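Fructose-bisphosphate aldolase (Plasmodium falciparum, PDB 4TR9) is a class I fructose-bisphosphate aldolase, an enzyme of the TIM-barrel fold with a ligand pocket lined largely by charged side chains. Local coordinates at residues A82-E87 and N101-E106. Residues are numbered along the deposited sequence; the frame is centred on the assembly and turned at random.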
loop_
_atom_site.group_PDB
_atom_site.type_symbol
_atom_site.label_atom_id
_atom_site.label_comp_id
_atom_site.label_asym_id
_atom_site.label_seq_id
_atom_site.Cartn_x
_atom_site.Cartn_y
_atom_site.Cartn_z
ATOM N N ALA A 82 -11.727 21.397 26.661
ATOM C CA ALA A 82 -11.145 22.586 26.051
ATOM C C ALA A 82 -9.686 22.345 25.688
ATOM O O ALA A 82 -8.881 21.955 26.534
ATOM C CB ALA A 82 -11.273 23.779 26.985
ATOM N N ILE A 83 -9.351 22.576 24.423
ATOM C CA ILE A 83 -7.990 22.375 23.942
ATOM C C ILE A 83 -7.142 23.611 24.215
ATOM O O ILE A 83 -7.518 24.722 23.846
ATOM C CB ILE A 83 -7.964 22.060 22.437
ATOM C CG1 ILE A 83 -9.053 21.045 22.085
ATOM C CG2 ILE A 83 -6.590 21.552 22.025
ATOM C CD1 ILE A 83 -9.146 20.737 20.607
ATOM N N LEU A 84 -5.998 23.412 24.862
ATOM C CA LEU A 84 -5.136 24.527 25.237
ATOM C C LEU A 84 -3.849 24.556 24.425
ATOM O O LEU A 84 -3.427 23.542 23.869
ATOM C CB LEU A 84 -4.787 24.463 26.727
ATOM C CG LEU A 84 -5.888 24.106 27.726
ATOM C CD1 LEU A 84 -5.358 24.188 29.151
ATOM C CD2 LEU A 84 -7.093 25.004 27.548
ATOM N N PHE A 85 -3.232 25.731 24.358
ATOM C CA PHE A 85 -1.882 25.860 23.830
ATOM C C PHE A 85 -0.913 25.550 24.964
ATOM O O PHE A 85 -1.305 25.570 26.133
ATOM C CB PHE A 85 -1.645 27.261 23.261
ATOM C CG PHE A 85 -0.370 27.395 22.475
ATOM C CD1 PHE A 85 -0.276 26.883 21.191
ATOM C CD2 PHE A 85 0.729 28.041 23.016
ATOM C CE1 PHE A 85 0.895 27.005 20.464
ATOM C CE2 PHE A 85 1.903 28.168 22.293
ATOM C CZ PHE A 85 1.984 27.649 21.016
ATOM N N GLU A 86 0.339 25.256 24.626
ATOM C CA GLU A 86 1.342 24.887 25.623
ATOM C C GLU A 86 1.484 25.940 26.722
ATOM O O GLU A 86 1.581 25.606 27.902
ATOM C CB GLU A 86 2.699 24.653 24.955
ATOM C CG GLU A 86 3.807 24.280 25.929
ATOM C CD GLU A 86 5.149 24.100 25.250
ATOM O OE1 GLU A 86 5.189 24.079 24.002
ATOM O OE2 GLU A 86 6.168 23.982 25.965
ATOM N N GLU A 87 1.488 27.208 26.323
ATOM C CA GLU A 87 1.606 28.318 27.264
ATOM C C GLU A 87 0.459 28.347 28.269
ATOM O O GLU A 87 0.679 28.483 29.473
ATOM C CB GLU A 87 1.664 29.644 26.507
ATOM C CG GLU A 87 1.423 30.869 27.374
ATOM C CD GLU A 87 1.212 32.127 26.555
ATOM O OE1 GLU A 87 1.703 32.181 25.407
ATOM O OE2 GLU A 87 0.548 33.059 27.055
ATOM N N ASN A 101 -7.182 24.576 36.672
ATOM C CA ASN A 101 -8.122 24.471 37.782
ATOM C C ASN A 101 -9.483 25.081 37.457
ATOM O O ASN A 101 -10.505 24.651 37.992
ATOM C CB ASN A 101 -7.542 25.129 39.035
ATOM C CG ASN A 101 -6.382 24.347 39.618
ATOM O OD1 ASN A 101 -6.225 23.156 39.351
ATOM N ND2 ASN A 101 -5.566 25.012 40.425
ATOM N N LEU A 102 -9.494 26.082 36.582
ATOM C CA LEU A 102 -10.744 26.693 36.141
ATOM C C LEU A 102 -11.583 25.687 35.360
ATOM O O LEU A 102 -12.812 25.707 35.421
ATOM C CB LEU A 102 -10.471 27.928 35.282
ATOM C CG LEU A 102 -9.730 29.089 35.949
ATOM C CD1 LEU A 102 -9.550 30.240 34.972
ATOM C CD2 LEU A 102 -10.463 29.551 37.199
ATOM N N LEU A 103 -10.907 24.807 34.628
ATOM C CA LEU A 103 -11.582 23.776 33.851
ATOM C C LEU A 103 -12.051 22.635 34.745
ATOM O O LEU A 103 -13.113 22.053 34.519
ATOM C CB LEU A 103 -10.658 23.240 32.756
ATOM C CG LEU A 103 -10.178 24.258 31.719
ATOM C CD1 LEU A 103 -9.226 23.605 30.731
ATOM C CD2 LEU A 103 -11.361 24.884 30.996
ATOM N N HIS A 104 -11.253 22.319 35.759
ATOM C CA HIS A 104 -11.579 21.250 36.698
ATOM C C HIS A 104 -12.850 21.560 37.481
ATOM O O HIS A 104 -13.654 20.670 37.755
ATOM C CB HIS A 104 -10.417 21.013 37.666
ATOM C CG HIS A 104 -9.248 20.312 37.047
ATOM N ND1 HIS A 104 -8.059 20.117 37.715
ATOM C CD2 HIS A 104 -9.088 19.753 35.824
ATOM C CE1 HIS A 104 -7.215 19.471 36.931
ATOM N NE2 HIS A 104 -7.815 19.239 35.776
ATOM N N ASN A 105 -13.024 22.828 37.840
ATOM C CA ASN A 105 -14.190 23.250 38.605
ATOM C C ASN A 105 -15.462 23.237 37.766
ATOM O O ASN A 105 -16.568 23.151 38.300
ATOM C CB ASN A 105 -13.965 24.647 39.187
ATOM C CG ASN A 105 -12.778 24.700 40.130
ATOM O OD1 ASN A 105 -12.431 23.707 40.769
ATOM N ND2 ASN A 105 -12.147 25.866 40.223
ATOM N N GLU A 106 -15.301 23.316 36.450
ATOM C CA GLU A 106 -16.444 23.354 35.547
ATOM C C GLU A 106 -16.632 22.047 34.782
ATOM O O GLU A 106 -17.278 22.030 33.735
ATOM C CB GLU A 106 -16.299 24.514 34.559
ATOM C CG GLU A 106 -16.881 25.826 35.055
ATOM C CD GLU A 106 -18.399 25.821 35.062
ATOM O OE1 GLU A 106 -18.997 24.977 34.361
ATOM O OE2 GLU A 106 -18.993 26.662 35.768
#
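L84 and L103 meet through matching first torsions: in each, CG stands anti to the carbonyl carbon and beside the backbone N (chi1 -42° in L84, -61° in L103); chi2 of 178° then carries CD1 of L103 out anti to its CA, toward the strand, whereas L84 meets it with its second branch, CD2. This is strand-to-helix packing on the outside of a TIM barrel. Strand 79-84 belongs to the parallel barrel sheet, while helix 99-105 lies in the connection that leads to the next barrel strand, 109-113. The two leucines approach tip to tip, with CD2 of L84 4.1 Å from CD1 of L103. The other branch of the same helix residue is used as well: CD2 of L103 comes within 4.2 Å of CB of A82. L103 thus forks over two strand residues, one methyl to each, and CB of A82 and of L84 both point to the helix. Between them I83 turns the other way, into the barrel, where its side chain touches F150 and K152 of strand 150-157. The backbones stay well apart, A82 CA and L103 CA being 7.9 Å from each other, and all three touching residues are buried. Packing across the interface is entirely apolar, and F70 of helix 59-70 touches both L84 and L103. Backbone hydrogen bonds tie A82 and L84 to strand 109-113. E106 N donates to L103 O over 3.2 Å, and the carboxylate of E106 accepts hydrogen bonds through OE1 from G76 N and through OE2 from G74 N.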